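Local coordinates for WGR domain-containing protein (Bacteroides fragilis, PDB 2RA8) that is of unknown function but joins an N-terminal WGR domain to a leucine-rich-repeat domain, a combination that may serve in molecular recognition, at residues T23-V27 and T38-S44; L109-I114 and H140-W146; N176-T182 and S197-S202. One frame throughout, in Å; residues are numbered along the deposited sequence.

Contact 1 (T23-V27 and T38-S44); sequences TDVIV and TQVKNFS
T23 and N42 meet through side chains at the mouth of an antiparallel pairing within the WGR domain: as modelled, hydroxyl OG1 of T23 donates to OD1 of N42 over 2.8 Å, lying in the plane of the amide carbonyl. With chi1 at 49°, OG1 sits between the backbone N and carbonyl carbon, facing that acceptor. D24 OD1, a second acceptor, also lies 2.8 Å from N42 OD1, which leaves the placing of the amide O and N uncertain. Strands 24-27 and 38-42 form a beta hairpin, 165° between their directions. V25 with K41 and V27 with Q39 are hydrogen-bonded pairs; V27 N reaches Q39 O at 2.8 Å and V25 N reaches K41 O at 2.9 Å. Beyond the last bridge, F43 N still donates to T23 O (2.8 Å), less straight at 135°. D24, I26, V40 and N42 occupy one face, where I26 CG1 meets V40 CG1 at 4.3 Å. The other face carries V25, V27, Q39 and K41; helix 46-62 covers V25 and F43 through A49, while W158 of the second subunit packs on Q39 and K41. With T23 O in plane at the edge of the F43 ring, CE2 of that ring approaches V25 CG2 obliquely to 3.4 Å.

Contact 2 (L109-I114 and H140-W146); sequences LKQITI and HFEGLFW
F141 reaches back over the start of the neighbouring strand, and its atoms meet K110, then I112 and L109. Its CB stays 4.0 Å from K110 O; CD1 closes on the same oxygen at 3.5 Å. Further out, CE1 touches I112 CB at 3.5 Å and L109 CB at 3.6 Å, and the tip CZ packs less closely on both. I112 CG2 stands over one face, 3.9 Å from the ring centroid and 16° off the normal, a CH-pi contact. That methyl is wedged between the backbone N and carbonyl carbon of I112, which turns it to the ring. H140 NE2 lies above the opposite face; both partners sit toward the rim and limit the tilt of the ring, whose edge Q111 N meets in plane. K110 O, at the ring edge near its plane, is gripped twice, by E142 N (2.8 Å) and, over a longer and less straight path, by G143 N (3.2 Å, 139°). From here strands 111-114 and 143-146 run parallel, 8° apart: I112 N bonds to G143 O, F145 N to I112 O and I114 N to F145 O. On the I112 face, the I114 and W146 side chains lie side by side, CG1 coming obliquely to within 3.8 Å of CE3. Helices 125-132 and 135-138 lie in the link between the two strands; I127 of the former packs on I114 and W146, I100 of helix 96-102 meets I112 and I114, and strand 80-83 flanks strand 111-114 in the parallel sheet of the leucine-rich-repeat fold.

Contact 3 (N176-T182 and S197-S202); sequences NLKIKGT and SLEIIS
S197 CB sits over one face of the N176 amide, nearest to ND2 at 3.8 Å, while F10 packs against N176 as well. A second flat group, the carboxylate of E199, has K178 CE above one face, 3.9 Å from OE1. With CG anti to the backbone N (chi1 -177°) and the chain fully extended, K178 runs alongside E199; its NZ nevertheless stops 4.4 Å from E199 OE1, too far for a salt bridge. K178 is also engaged in a cation-pi contact with the F145 ring. Underneath, strands 176-180 and 197-201 lie parallel, only 6° apart, as neighbours in the leucine-rich-repeat sheet. Their backbone bonds zigzag across: L177 N to S197 O, E199 N to L177 O, I179 N to E199 O, I201 N to I179 O, and G181 N to I201 O. The I201 N bond is the straightest, at 172° and 2.8 Å. A water donates to L177 O and also bonds S197 OG, so this carbonyl oxygen serves both E199 N and the solvent molecule. The buried face carries L177, I179, L198 and I200; CD1 of L177 meets CD1 of L198 at 3.8 Å. Past the strand ends, T182 turns back: its CG2 touches I200 CG2 at 3.7 Å, and its OG1 bonds S202 OG at a short 2.6 Å. Q161 NE2 binds G181 O. Chemically, the two faces differ sharply: one is hydrocarbon throughout, whereas the other mixes amide, lysine, serine and carboxylate with I201. Attraction between K178 and E199 is therefore probably diffuse electrostatics added to the contact of CE with OE1, while the T182 and S202 hydroxyls bond each other, with G204 N a further partner of S202 OG.

Contact 1 comes first along the chain, in the antiparallel sheet of the WGR domain, followed by contacts 2 and 3 in the ten-stranded parallel sheet. Contact 1 lies apart: its centre is 37 Å from that of contact 2 and 42 Å from that of contact 3, with nearest atoms about 23 and 26 Å away. Contacts 2 and 3 adjoin, centres 13 Å apart, because strands 143-146 and 176-180 are neighbours; L144 O to K178 N (2.9 Å) is a probable hydrogen bond between them. Strands 111-114, 143-146, 176-180 and 197-201 follow one another in chain order, as in leucine-rich repeats, and the two sheets are distinct modules, though F10 of the WGR range packs on N176.

Contact 1 (T23-V27 and T38-S44)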
# COMPACT_ATOMS: atom_id res chain seq x y z
N THR A 23 -31.87 13.71 -10.72
CA THR A 23 -31.22 12.48 -11.14
C THR A 23 -29.73 12.56 -10.88
O THR A 23 -28.97 11.65 -11.22
CB THR A 23 -31.44 12.23 -12.65
OG1 THR A 23 -31.11 13.43 -13.37
CG2 THR A 23 -32.89 11.85 -12.93
N ASP A 24 -29.30 13.66 -10.27
CA ASP A 24 -27.89 13.86 -9.96
C ASP A 24 -27.54 13.58 -8.51
O ASP A 24 -28.27 13.97 -7.59
CB ASP A 24 -27.47 15.30 -10.28
CG ASP A 24 -27.47 15.60 -11.77
OD1 ASP A 24 -27.00 14.74 -12.55
OD2 ASP A 24 -27.93 16.69 -12.17
N VAL A 25 -26.43 12.89 -8.31
CA VAL A 25 -25.92 12.60 -6.98
C VAL A 25 -24.72 13.50 -6.84
O VAL A 25 -23.79 13.44 -7.66
CB VAL A 25 -25.48 11.12 -6.83
CG1 VAL A 25 -24.82 10.91 -5.47
CG2 VAL A 25 -26.68 10.18 -6.97
N ILE A 26 -24.73 14.35 -5.83
CA ILE A 26 -23.64 15.30 -5.60
C ILE A 26 -22.83 14.98 -4.36
O ILE A 26 -23.33 15.02 -3.24
CB ILE A 26 -24.20 16.73 -5.48
CG1 ILE A 26 -25.09 17.04 -6.69
CG2 ILE A 26 -23.05 17.73 -5.39
CD1 ILE A 26 -25.87 18.32 -6.57
N VAL A 27 -21.55 14.67 -4.58
CA VAL A 27 -20.62 14.34 -3.51
C VAL A 27 -19.61 15.46 -3.34
O VAL A 27 -19.13 16.04 -4.32
CB VAL A 27 -19.86 13.02 -3.84
CG1 VAL A 27 -18.63 12.89 -2.97
CG2 VAL A 27 -20.77 11.82 -3.63
N THR A 38 -15.69 18.39 -5.49
CA THR A 38 -17.06 18.01 -5.77
C THR A 38 -17.17 17.14 -6.99
O THR A 38 -16.56 17.42 -8.02
CB THR A 38 -17.96 19.24 -5.96
OG1 THR A 38 -18.05 19.95 -4.71
CG2 THR A 38 -19.35 18.84 -6.42
N GLN A 39 -17.96 16.08 -6.87
CA GLN A 39 -18.18 15.15 -7.96
C GLN A 39 -19.67 15.03 -8.15
O GLN A 39 -20.42 14.88 -7.18
CB GLN A 39 -17.59 13.77 -7.62
CG GLN A 39 -16.10 13.81 -7.30
CD GLN A 39 -15.54 12.44 -6.98
OE1 GLN A 39 -16.12 11.68 -6.20
NE2 GLN A 39 -14.39 12.11 -7.57
N VAL A 40 -20.10 15.12 -9.40
CA VAL A 40 -21.51 15.02 -9.75
C VAL A 40 -21.68 13.87 -10.69
O VAL A 40 -20.92 13.70 -11.65
CB VAL A 40 -21.99 16.31 -10.41
CG1 VAL A 40 -23.49 16.26 -10.63
CG2 VAL A 40 -21.60 17.51 -9.55
N LYS A 41 -22.69 13.05 -10.44
CA LYS A 41 -22.95 11.89 -11.28
C LYS A 41 -24.40 11.82 -11.61
O LYS A 41 -25.26 11.76 -10.72
CB LYS A 41 -22.50 10.62 -10.54
CG LYS A 41 -22.46 9.37 -11.39
CD LYS A 41 -21.49 8.33 -10.82
CE LYS A 41 -21.83 7.87 -9.40
NZ LYS A 41 -21.41 8.82 -8.32
N ASN A 42 -24.70 11.84 -12.91
CA ASN A 42 -26.08 11.79 -13.38
C ASN A 42 -26.56 10.38 -13.56
O ASN A 42 -25.79 9.50 -13.95
CB ASN A 42 -26.22 12.56 -14.70
CG ASN A 42 -27.67 12.73 -15.11
OD1 ASN A 42 -28.50 13.18 -14.32
ND2 ASN A 42 -27.98 12.39 -16.35
N PHE A 43 -27.84 10.17 -13.28
CA PHE A 43 -28.45 8.86 -13.40
C PHE A 43 -29.68 8.90 -14.27
O PHE A 43 -30.28 9.96 -14.48
CB PHE A 43 -28.80 8.33 -12.01
CG PHE A 43 -27.61 7.95 -11.20
CD1 PHE A 43 -27.17 6.63 -11.16
CD2 PHE A 43 -26.87 8.91 -10.53
CE1 PHE A 43 -26.02 6.28 -10.48
CE2 PHE A 43 -25.72 8.57 -9.85
CZ PHE A 43 -25.29 7.25 -9.83
N SER A 44 -30.06 7.73 -14.77
CA SER A 44 -31.22 7.58 -15.64
C SER A 44 -32.53 8.00 -15.03
O SER A 44 -33.47 8.32 -15.75
CB SER A 44 -31.33 6.12 -16.10
OG SER A 44 -31.46 5.25 -14.99
O HOH W 1 -21.07 11.39 -7.37

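Contact 2 (L109-I114 and H140-W146)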
# COMPACT_ATOMS: atom_id res chain seq x y z
N LEU A 109 -4.28 20.14 18.46
CA LEU A 109 -4.29 18.74 18.07
C LEU A 109 -4.63 17.83 19.22
O LEU A 109 -4.22 18.06 20.35
CB LEU A 109 -2.93 18.31 17.53
CG LEU A 109 -2.45 19.02 16.27
CD1 LEU A 109 -1.07 18.48 15.92
CD2 LEU A 109 -3.43 18.80 15.12
N LYS A 110 -5.38 16.77 18.91
CA LYS A 110 -5.77 15.80 19.93
C LYS A 110 -4.91 14.56 19.78
O LYS A 110 -4.70 13.82 20.75
CB LYS A 110 -7.24 15.44 19.77
CG LYS A 110 -7.93 15.13 21.07
CD LYS A 110 -8.34 16.40 21.78
CE LYS A 110 -9.59 17.00 21.15
NZ LYS A 110 -10.00 18.25 21.84
N GLN A 111 -4.42 14.33 18.57
CA GLN A 111 -3.57 13.17 18.31
C GLN A 111 -2.31 13.58 17.62
O GLN A 111 -2.31 14.48 16.79
CB GLN A 111 -4.30 12.13 17.44
CG GLN A 111 -5.40 11.39 18.16
CD GLN A 111 -6.72 12.14 18.16
OE1 GLN A 111 -7.55 11.96 19.06
NE2 GLN A 111 -6.94 12.96 17.13
N ILE A 112 -1.21 12.90 17.97
CA ILE A 112 0.08 13.19 17.38
C ILE A 112 0.80 11.92 17.00
O ILE A 112 0.76 10.91 17.72
CB ILE A 112 0.96 14.06 18.34
CG1 ILE A 112 2.28 14.40 17.65
CG2 ILE A 112 1.21 13.33 19.66
CD1 ILE A 112 3.08 15.49 18.37
N THR A 113 1.45 11.95 15.84
CA THR A 113 2.22 10.83 15.32
C THR A 113 3.67 11.30 15.18
O THR A 113 3.93 12.37 14.64
CB THR A 113 1.70 10.39 13.92
OG1 THR A 113 0.39 9.81 14.06
CG2 THR A 113 2.63 9.37 13.29
N ILE A 114 4.61 10.61 15.81
CA ILE A 114 6.08 10.81 15.75
C ILE A 114 6.69 9.88 14.70
O ILE A 114 6.57 8.66 14.81
CB ILE A 114 6.77 10.56 17.07
CG1 ILE A 114 6.08 11.44 18.15
CG2 ILE A 114 8.33 10.85 16.95
CD1 ILE A 114 6.05 12.98 17.82
N HIS A 140 -2.05 17.74 26.89
CA HIS A 140 -3.41 17.63 26.35
C HIS A 140 -3.71 16.49 25.38
O HIS A 140 -4.87 16.15 25.17
CB HIS A 140 -3.81 18.95 25.66
CG HIS A 140 -3.13 19.20 24.35
ND1 HIS A 140 -1.84 19.67 24.24
CD2 HIS A 140 -3.59 19.07 23.08
CE1 HIS A 140 -1.53 19.82 22.97
NE2 HIS A 140 -2.57 19.46 22.24
N PHE A 141 -2.68 15.89 24.80
CA PHE A 141 -2.90 14.81 23.83
C PHE A 141 -3.66 13.59 24.32
O PHE A 141 -3.47 13.11 25.44
CB PHE A 141 -1.56 14.41 23.22
CG PHE A 141 -1.06 15.39 22.22
CD1 PHE A 141 -1.60 15.44 20.94
CD2 PHE A 141 -0.05 16.28 22.55
CE1 PHE A 141 -1.15 16.36 20.02
CE2 PHE A 141 0.41 17.21 21.62
CZ PHE A 141 -0.14 17.25 20.36
N GLU A 142 -4.53 13.08 23.45
CA GLU A 142 -5.34 11.91 23.76
C GLU A 142 -4.92 10.71 22.96
O GLU A 142 -5.32 9.59 23.26
CB GLU A 142 -6.82 12.22 23.48
CG GLU A 142 -7.28 13.51 24.14
CD GLU A 142 -8.76 13.76 23.98
OE1 GLU A 142 -9.34 13.27 22.99
OE2 GLU A 142 -9.33 14.47 24.84
N GLY A 143 -4.10 10.93 21.94
CA GLY A 143 -3.64 9.83 21.12
C GLY A 143 -2.19 10.03 20.72
O GLY A 143 -1.79 11.13 20.37
N LEU A 144 -1.41 8.95 20.76
CA LEU A 144 -0.01 8.99 20.39
C LEU A 144 0.38 7.79 19.56
O LEU A 144 0.18 6.65 19.97
CB LEU A 144 0.87 9.02 21.65
CG LEU A 144 2.39 8.82 21.44
CD1 LEU A 144 2.94 9.95 20.56
CD2 LEU A 144 3.11 8.79 22.78
N PHE A 145 0.94 8.05 18.38
CA PHE A 145 1.40 6.98 17.49
C PHE A 145 2.87 7.26 17.40
O PHE A 145 3.30 8.15 16.67
CB PHE A 145 0.74 7.09 16.10
CG PHE A 145 1.18 6.04 15.11
CD1 PHE A 145 2.03 4.99 15.47
CD2 PHE A 145 0.74 6.10 13.80
CE1 PHE A 145 2.43 4.03 14.52
CE2 PHE A 145 1.13 5.15 12.85
CZ PHE A 145 1.97 4.11 13.21
N TRP A 146 3.64 6.50 18.17
CA TRP A 146 5.09 6.65 18.26
C TRP A 146 5.86 5.69 17.37
O TRP A 146 5.77 4.47 17.55
CB TRP A 146 5.52 6.45 19.73
CG TRP A 146 6.96 6.76 20.00
CD1 TRP A 146 8.05 5.98 19.71
CD2 TRP A 146 7.47 7.96 20.60
NE1 TRP A 146 9.20 6.62 20.09
CE2 TRP A 146 8.88 7.83 20.64
CE3 TRP A 146 6.88 9.12 21.10
CZ2 TRP A 146 9.70 8.84 21.16
CZ3 TRP A 146 7.70 10.12 21.63
CH2 TRP A 146 9.10 9.97 21.66

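Contact 3 (N176-T182 and S197-S202)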
# COMPACT_ATOMS: atom_id res chain seq x y z
N ASN A 176 -5.26 6.46 23.68
CA ASN A 176 -4.95 5.62 22.52
C ASN A 176 -3.45 5.64 22.26
O ASN A 176 -2.90 6.66 21.85
CB ASN A 176 -5.72 6.13 21.30
CG ASN A 176 -5.57 5.23 20.08
OD1 ASN A 176 -6.25 5.43 19.08
ND2 ASN A 176 -4.69 4.25 20.17
N LEU A 177 -2.78 4.52 22.50
CA LEU A 177 -1.33 4.42 22.33
C LEU A 177 -0.97 3.39 21.31
O LEU A 177 -1.40 2.23 21.39
CB LEU A 177 -0.67 4.03 23.65
CG LEU A 177 0.68 4.58 24.10
CD1 LEU A 177 1.24 3.60 25.10
CD2 LEU A 177 1.65 4.79 22.97
N LYS A 178 -0.16 3.80 20.34
CA LYS A 178 0.28 2.92 19.27
C LYS A 178 1.76 3.17 19.11
O LYS A 178 2.19 4.32 18.97
CB LYS A 178 -0.47 3.28 18.00
CG LYS A 178 -0.19 2.41 16.79
CD LYS A 178 -1.16 2.82 15.69
CE LYS A 178 -0.93 2.07 14.40
NZ LYS A 178 -1.94 2.53 13.41
N ILE A 179 2.53 2.09 19.14
CA ILE A 179 3.99 2.15 19.02
C ILE A 179 4.47 1.15 17.99
O ILE A 179 4.04 -0.01 17.98
CB ILE A 179 4.66 1.81 20.37
CG1 ILE A 179 4.12 2.70 21.50
CG2 ILE A 179 6.17 1.97 20.25
CD1 ILE A 179 4.47 2.16 22.88
N LYS A 180 5.37 1.58 17.11
CA LYS A 180 5.92 0.71 16.08
C LYS A 180 7.42 0.70 16.24
O LYS A 180 8.03 1.76 16.27
CB LYS A 180 5.55 1.24 14.69
CG LYS A 180 6.12 0.43 13.52
CD LYS A 180 5.59 0.97 12.19
CE LYS A 180 6.24 0.24 11.02
NZ LYS A 180 5.62 0.62 9.72
N GLY A 181 8.01 -0.49 16.35
CA GLY A 181 9.45 -0.62 16.56
C GLY A 181 9.63 -0.94 18.03
O GLY A 181 9.05 -0.27 18.88
N THR A 182 10.43 -1.96 18.35
CA THR A 182 10.59 -2.34 19.75
C THR A 182 11.99 -2.49 20.30
O THR A 182 12.16 -2.85 21.47
CB THR A 182 9.82 -3.64 20.03
OG1 THR A 182 10.19 -4.62 19.07
CG2 THR A 182 8.31 -3.39 19.94
N SER A 197 -6.62 2.06 24.69
CA SER A 197 -6.12 1.26 23.58
C SER A 197 -4.60 1.24 23.54
O SER A 197 -3.94 2.28 23.63
CB SER A 197 -6.66 1.80 22.24
OG SER A 197 -6.39 0.90 21.19
N LEU A 198 -4.06 0.04 23.39
CA LEU A 198 -2.63 -0.17 23.34
C LEU A 198 -2.29 -1.16 22.26
O LEU A 198 -2.70 -2.33 22.32
CB LEU A 198 -2.13 -0.72 24.68
CG LEU A 198 -0.66 -1.16 24.74
CD1 LEU A 198 0.25 0.02 24.38
CD2 LEU A 198 -0.33 -1.70 26.13
N GLU A 199 -1.55 -0.71 21.25
CA GLU A 199 -1.14 -1.58 20.16
C GLU A 199 0.33 -1.40 19.92
O GLU A 199 0.80 -0.27 19.78
CB GLU A 199 -1.90 -1.26 18.87
CG GLU A 199 -1.27 -1.89 17.60
CD GLU A 199 -2.18 -1.77 16.37
OE1 GLU A 199 -2.87 -0.75 16.23
OE2 GLU A 199 -2.18 -2.71 15.55
N ILE A 200 1.06 -2.50 19.89
CA ILE A 200 2.49 -2.44 19.65
C ILE A 200 2.82 -3.28 18.44
O ILE A 200 2.50 -4.47 18.38
CB ILE A 200 3.27 -2.93 20.89
CG1 ILE A 200 2.91 -2.07 22.12
CG2 ILE A 200 4.76 -2.85 20.61
CD1 ILE A 200 3.59 -2.50 23.41
N ILE A 201 3.42 -2.64 17.45
CA ILE A 201 3.81 -3.28 16.20
C ILE A 201 5.29 -3.57 16.31
O ILE A 201 6.10 -2.66 16.53
CB ILE A 201 3.53 -2.35 15.00
CG1 ILE A 201 2.04 -2.02 14.97
CG2 ILE A 201 3.93 -3.02 13.69
CD1 ILE A 201 1.69 -0.82 14.09
N SER A 202 5.69 -4.78 16.05
CA SER A 202 7.06 -5.22 16.32
C SER A 202 7.45 -6.24 15.30
O SER A 202 6.59 -7.09 14.89
CB SER A 202 7.09 -5.89 17.67
OG SER A 202 8.37 -6.25 18.08
O HOH W 2 -3.83 1.84 20.14